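Local coordinates for oligopeptide-binding protein oppA (Lactococcus lactis, PDB 3DRF) that captures extracellular oligopeptides and serves as the receptor of the OppABCDF ABC transporter, through which the cell takes up peptides longer than three residues, at residues Tyr338-Ala343 and Gln431-Ile436; Ser303-Asn308 and Gln334-Ala339. One frame throughout, in Å; residues are numbered along the deposited sequence.

Contact 1: residues Tyr338-Ala343 and Gln431-Ile436; sequences YARNVA and QQWKKI
In Trp433 and Gln432, CG stands beside the backbone N and anti to the carbonyl carbon (chi1 -72° in the tryptophan), which sets Trp433 CG on the side of Arg340 and Gln432 CG on the side of Asn341. Ala339 points its methyl toward the end of helix 422-435 and the residue after it: CB touches both, 3.7 Å from Trp433 CD1 and 3.6 Å from Ile436 CD1. Near the CZ2 corner of the indole, Arg340 runs side by side with the tryptophan, pointing the same way, its CG 3.6 Å from Trp433 CZ2 and CD a little farther off. The guanidinium is nearly parallel to the indole, the planes 11° apart; its charged end continues to Thr539 through NH1 and makes a cation-pi contact with Tyr429. Gln432 CB packs 3.2 Å from Ala339 O, and the glutamine chain crosses that of Asn341 at about a right angle. The closest approach of these two is of Asn341 OD1 to the methylene Gln432 CG, 3.4 Å; the amide planes, 29° apart, stack more loosely, while the polar ends bond elsewhere: Asn341 OD1 accepts from Asn428 ND2, and Lys435 NZ reaches Gln432 OE1 at 2.8 Å. This buried packing joins the C-terminal end of helix 422-435 to the break between helices 330-339 and 342-349 within a periplasmic-binding-protein fold.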
loop_
_atom_site.group_PDB
_atom_site.type_symbol
_atom_site.label_atom_id
_atom_site.label_comp_id
_atom_site.label_asym_id
_atom_site.label_seq_id
_atom_site.Cartn_x
_atom_site.Cartn_y
_atom_site.Cartn_z
ATOM N N TYR A 338 22.708 1.861 9.594
ATOM C CA TYR A 338 24.026 2.155 8.956
ATOM C C TYR A 338 24.801 0.895 8.542
ATOM O O TYR A 338 25.628 0.953 7.693
ATOM C CB TYR A 338 24.918 3.041 9.855
ATOM C CG TYR A 338 24.474 4.494 9.888
ATOM C CD1 TYR A 338 24.443 5.254 8.726
ATOM C CD2 TYR A 338 24.100 5.105 11.082
ATOM C CE1 TYR A 338 24.027 6.606 8.733
ATOM C CE2 TYR A 338 23.694 6.450 11.105
ATOM C CZ TYR A 338 23.663 7.177 9.920
ATOM O OH TYR A 338 23.264 8.486 9.965
ATOM N N ALA A 339 24.523 -0.208 9.196
ATOM C CA ALA A 339 25.302 -1.471 8.940
ATOM C C ALA A 339 24.853 -2.179 7.643
ATOM O O ALA A 339 25.558 -2.947 7.097
ATOM C CB ALA A 339 25.118 -2.414 10.107
ATOM N N ARG A 340 23.623 -1.941 7.178
ATOM C CA ARG A 340 23.195 -2.607 5.928
ATOM C C ARG A 340 23.984 -2.064 4.719
ATOM O O ARG A 340 24.432 -0.966 4.698
ATOM C CB ARG A 340 21.663 -2.424 5.635
ATOM C CG ARG A 340 20.746 -3.185 6.640
ATOM C CD ARG A 340 19.313 -3.319 6.071
ATOM N NE ARG A 340 18.725 -2.000 5.809
ATOM C CZ ARG A 340 17.556 -1.853 5.203
ATOM N NH1 ARG A 340 17.107 -0.662 4.988
ATOM N NH2 ARG A 340 16.876 -2.922 4.830
ATOM N N ASN A 341 24.114 -2.959 3.729
ATOM C CA ASN A 341 24.726 -2.649 2.462
ATOM C C ASN A 341 23.717 -2.679 1.302
ATOM O O ASN A 341 23.840 -3.437 0.390
ATOM C CB ASN A 341 25.893 -3.641 2.185
ATOM C CG ASN A 341 25.466 -5.089 2.222
ATOM O OD1 ASN A 341 24.512 -5.453 2.778
ATOM N ND2 ASN A 341 26.260 -5.923 1.574
ATOM N N VAL A 342 22.746 -1.774 1.374
ATOM C CA VAL A 342 21.635 -1.803 0.428
ATOM C C VAL A 342 22.132 -1.512 -1.008
ATOM O O VAL A 342 21.682 -2.111 -1.920
ATOM C CB VAL A 342 20.535 -0.785 0.854
ATOM C CG1 VAL A 342 19.465 -0.728 -0.158
ATOM C CG2 VAL A 342 19.983 -1.181 2.219
ATOM N N ALA A 343 23.065 -0.582 -1.169
ATOM C CA ALA A 343 23.615 -0.267 -2.495
ATOM C C ALA A 343 24.323 -1.504 -3.101
ATOM O O ALA A 343 24.102 -1.814 -4.240
ATOM C CB ALA A 343 24.575 0.953 -2.387
ATOM N N GLN A 431 24.863 -11.096 8.241
ATOM C CA GLN A 431 26.313 -10.989 8.202
ATOM C C GLN A 431 26.776 -9.556 8.463
ATOM O O GLN A 431 27.674 -9.368 9.203
ATOM C CB GLN A 431 26.818 -11.481 6.834
ATOM C CG GLN A 431 28.295 -11.263 6.592
ATOM C CD GLN A 431 28.707 -11.407 5.128
ATOM O OE1 GLN A 431 27.909 -11.619 4.231
ATOM N NE2 GLN A 431 30.012 -11.321 4.914
ATOM N N GLN A 432 26.132 -8.543 7.895
ATOM C CA GLN A 432 26.536 -7.168 8.194
ATOM C C GLN A 432 26.287 -6.825 9.684
ATOM O O GLN A 432 27.093 -6.192 10.309
ATOM C CB GLN A 432 25.807 -6.133 7.286
ATOM C CG GLN A 432 25.893 -6.394 5.773
ATOM C CD GLN A 432 27.323 -6.673 5.282
ATOM O OE1 GLN A 432 28.213 -5.920 5.513
ATOM N NE2 GLN A 432 27.474 -7.768 4.612
ATOM N N TRP A 433 25.172 -7.280 10.222
ATOM C CA TRP A 433 24.857 -7.021 11.610
ATOM C C TRP A 433 25.850 -7.718 12.581
ATOM O O TRP A 433 26.196 -7.171 13.567
ATOM C CB TRP A 433 23.370 -7.407 11.831
ATOM C CG TRP A 433 22.440 -6.370 11.160
ATOM C CD1 TRP A 433 22.685 -5.077 11.015
ATOM C CD2 TRP A 433 21.199 -6.621 10.503
ATOM N NE1 TRP A 433 21.669 -4.450 10.350
ATOM C CE2 TRP A 433 20.733 -5.385 10.023
ATOM C CE3 TRP A 433 20.421 -7.754 10.315
ATOM C CZ2 TRP A 433 19.512 -5.244 9.349
ATOM C CZ3 TRP A 433 19.184 -7.627 9.613
ATOM C CH2 TRP A 433 18.759 -6.380 9.124
ATOM N N LYS A 434 26.297 -8.900 12.202
ATOM C CA LYS A 434 27.357 -9.572 12.974
ATOM C C LYS A 434 28.640 -8.706 13.012
ATOM O O LYS A 434 29.282 -8.653 14.025
ATOM C CB LYS A 434 27.598 -10.959 12.397
ATOM C CG LYS A 434 28.702 -11.751 13.155
ATOM C CD LYS A 434 28.780 -13.172 12.615
ATOM C CE LYS A 434 29.785 -14.066 13.416
ATOM N NZ LYS A 434 30.045 -15.340 12.669
ATOM N N LYS A 435 28.971 -8.043 11.912
ATOM C CA LYS A 435 30.128 -7.121 11.891
ATOM C C LYS A 435 30.028 -6.019 12.934
ATOM O O LYS A 435 31.040 -5.529 13.379
ATOM C CB LYS A 435 30.351 -6.467 10.513
ATOM C CG LYS A 435 30.617 -7.441 9.344
ATOM C CD LYS A 435 30.649 -6.660 8.001
ATOM C CE LYS A 435 30.836 -7.569 6.827
ATOM N NZ LYS A 435 30.898 -6.782 5.624
ATOM N N ILE A 436 28.827 -5.621 13.310
ATOM C CA ILE A 436 28.662 -4.577 14.362
ATOM C C ILE A 436 28.245 -5.132 15.724
ATOM O O ILE A 436 27.864 -4.422 16.566
ATOM C CB ILE A 436 27.698 -3.417 13.946
ATOM C CG1 ILE A 436 26.269 -3.963 13.714
ATOM C CG2 ILE A 436 28.260 -2.647 12.648
ATOM C CD1 ILE A 436 25.173 -2.882 13.694
#

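Contact 2: residues Ser303-Asn308 and Gln334-Ala339; sequences SLMYYN and QAIGYA
Tyr307 and Ile336 carry most of this helix-on-sheet packing, in which strand 303-307 of the mixed sheet of the binding-protein fold lies beneath helix 330-339. The two short segments run nearly antiparallel, at 149°, with axes 10.8 Å apart at their closest. From the strand, Tyr307 sends its ring up to the helix with CG beside the backbone N (chi1 -62°), and the phenol end does the touching. Ile336 CG2 sits at the edge of that ring, near its plane, 4.0 Å from Tyr307 CE1, and comes closer still to the hydroxyl, at 3.3 Å from Tyr307 OH. The same oxygen passes beside the backbone of the helix, where it makes a weak hydrogen bond to Arg333 O. A phenylalanine here would probably leave Arg333 O without this weak partner and open a small gap against the Ile336 methyl. Two residues earlier on the strand, Met305 supplies the second point of support. Its CG is anti to the backbone N (chi1 -178°), and the bend at chi3 brings CE up to the helix; the chain as a whole crosses that of Ile336 at about a right angle. Gly337 has no side chain, and the methionine methyl meets its backbone directly. Met305 CE thus rests against both neighbours on the helix, 4.1 Å from Ile336 CG2 and 4.2 Å from Gly337 CA.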
loop_
_atom_site.group_PDB
_atom_site.type_symbol
_atom_site.label_atom_id
_atom_site.label_comp_id
_atom_site.label_asym_id
_atom_site.label_seq_id
_atom_site.Cartn_x
_atom_site.Cartn_y
_atom_site.Cartn_z
ATOM N N SER A 303 10.093 0.697 -0.159
ATOM C CA SER A 303 10.407 -0.367 0.817
ATOM C C SER A 303 11.182 0.219 2.012
ATOM O O SER A 303 11.876 1.147 1.867
ATOM C CB SER A 303 11.121 -1.576 0.214
ATOM O OG SER A 303 12.404 -1.167 -0.303
ATOM N N LEU A 304 11.007 -0.420 3.153
ATOM C CA LEU A 304 11.528 0.091 4.411
ATOM C C LEU A 304 11.635 -1.012 5.429
ATOM O O LEU A 304 10.960 -1.965 5.399
ATOM C CB LEU A 304 10.677 1.279 4.947
ATOM C CG LEU A 304 9.310 0.879 5.503
ATOM C CD1 LEU A 304 8.752 2.127 6.207
ATOM C CD2 LEU A 304 8.313 0.392 4.381
ATOM N N MET A 305 12.599 -0.816 6.299
ATOM C CA MET A 305 12.797 -1.703 7.408
ATOM C C MET A 305 12.095 -1.128 8.670
ATOM O O MET A 305 12.272 -0.005 9.047
ATOM C CB MET A 305 14.323 -1.814 7.649
ATOM C CG MET A 305 14.702 -2.785 8.804
ATOM S SD MET A 305 16.486 -3.241 8.797
ATOM C CE MET A 305 17.248 -1.609 9.110
ATOM N N TYR A 306 11.294 -1.959 9.312
ATOM C CA TYR A 306 10.533 -1.619 10.515
ATOM C C TYR A 306 11.161 -2.203 11.764
ATOM O O TYR A 306 11.630 -3.324 11.743
ATOM C CB TYR A 306 9.127 -2.259 10.443
ATOM C CG TYR A 306 8.151 -1.541 9.512
ATOM C CD1 TYR A 306 7.275 -0.535 9.994
ATOM C CD2 TYR A 306 8.094 -1.834 8.172
ATOM C CE1 TYR A 306 6.365 0.120 9.173
ATOM C CE2 TYR A 306 7.172 -1.185 7.342
ATOM C CZ TYR A 306 6.330 -0.226 7.853
ATOM O OH TYR A 306 5.467 0.407 6.981
ATOM N N TYR A 307 11.059 -1.449 12.852
ATOM C CA TYR A 307 11.393 -1.938 14.211
ATOM C C TYR A 307 10.096 -2.060 15.033
ATOM O O TYR A 307 9.282 -1.167 15.025
ATOM C CB TYR A 307 12.347 -0.959 14.868
ATOM C CG TYR A 307 13.695 -0.802 14.155
ATOM C CD1 TYR A 307 14.470 -1.911 13.778
ATOM C CD2 TYR A 307 14.167 0.471 13.853
ATOM C CE1 TYR A 307 15.698 -1.749 13.157
ATOM C CE2 TYR A 307 15.411 0.662 13.243
ATOM C CZ TYR A 307 16.150 -0.470 12.904
ATOM O OH TYR A 307 17.377 -0.320 12.330
ATOM N N ASN A 308 10.001 -3.123 15.815
ATOM C CA ASN A 308 8.805 -3.366 16.617
ATOM C C ASN A 308 8.990 -2.682 17.971
ATOM O O ASN A 308 9.783 -3.095 18.784
ATOM C CB ASN A 308 8.608 -4.883 16.771
ATOM C CG ASN A 308 7.257 -5.233 17.369
ATOM O OD1 ASN A 308 6.397 -4.435 17.496
ATOM N ND2 ASN A 308 7.103 -6.489 17.720
ATOM N N GLN A 334 19.629 3.386 14.777
ATOM C CA GLN A 334 20.458 4.045 13.774
ATOM C C GLN A 334 21.607 3.130 13.306
ATOM O O GLN A 334 21.847 2.996 12.137
ATOM C CB GLN A 334 21.043 5.353 14.351
ATOM C CG GLN A 334 19.962 6.489 14.572
ATOM C CD GLN A 334 20.564 7.716 15.194
ATOM O OE1 GLN A 334 21.677 7.690 15.601
ATOM N NE2 GLN A 334 19.828 8.798 15.200
ATOM N N ALA A 335 22.244 2.461 14.272
ATOM C CA ALA A 335 23.410 1.595 13.973
ATOM C C ALA A 335 23.005 0.448 13.014
ATOM O O ALA A 335 23.673 0.146 12.088
ATOM C CB ALA A 335 24.074 1.038 15.301
ATOM N N ILE A 336 21.856 -0.146 13.309
ATOM C CA ILE A 336 21.367 -1.288 12.519
ATOM C C ILE A 336 21.065 -0.823 11.062
ATOM O O ILE A 336 21.293 -1.504 10.142
ATOM C CB ILE A 336 20.198 -1.960 13.257
ATOM C CG1 ILE A 336 20.749 -2.697 14.489
ATOM C CG2 ILE A 336 19.406 -2.964 12.314
ATOM C CD1 ILE A 336 19.651 -3.251 15.455
ATOM N N GLY A 337 20.581 0.416 10.931
ATOM C CA GLY A 337 20.408 1.048 9.609
ATOM C C GLY A 337 21.734 1.310 8.865
ATOM O O GLY A 337 21.873 0.966 7.761
ATOM N N TYR A 338 22.708 1.861 9.594
ATOM C CA TYR A 338 24.026 2.155 8.956
ATOM C C TYR A 338 24.801 0.895 8.542
ATOM O O TYR A 338 25.628 0.953 7.693
ATOM C CB TYR A 338 24.918 3.041 9.855
ATOM C CG TYR A 338 24.474 4.494 9.888
ATOM C CD1 TYR A 338 24.443 5.254 8.726
ATOM C CD2 TYR A 338 24.100 5.105 11.082
ATOM C CE1 TYR A 338 24.027 6.606 8.733
ATOM C CE2 TYR A 338 23.694 6.450 11.105
ATOM C CZ TYR A 338 23.663 7.177 9.920
ATOM O OH TYR A 338 23.264 8.486 9.965
ATOM N N ALA A 339 24.523 -0.208 9.196
ATOM C CA ALA A 339 25.302 -1.471 8.940
ATOM C C ALA A 339 24.853 -2.179 7.643
ATOM O O ALA A 339 25.558 -2.947 7.097
ATOM C CB ALA A 339 25.118 -2.414 10.107
#

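From the N terminus, the chain first lays down strand 303-307, then returns alongside it as helix 330-339, the segments 26 residues apart, closing the shorter loop in contact 2. Contact 1 begins at the end of this helix; 87 residues, among them helix 381-390, separate its segments, and the last turns of helix 422-435 close the loop. The loops follow one another rather than nest, overlapping at Tyr338 and Ala339. Helix 330-339 thus packs against both the sheet and helix 422-435, and these two also meet each other directly: Met305 packs against Trp433 as well as Arg340, while Trp433 NE1 probably hydrogen-bonds Ile336 O at 3.0 Å.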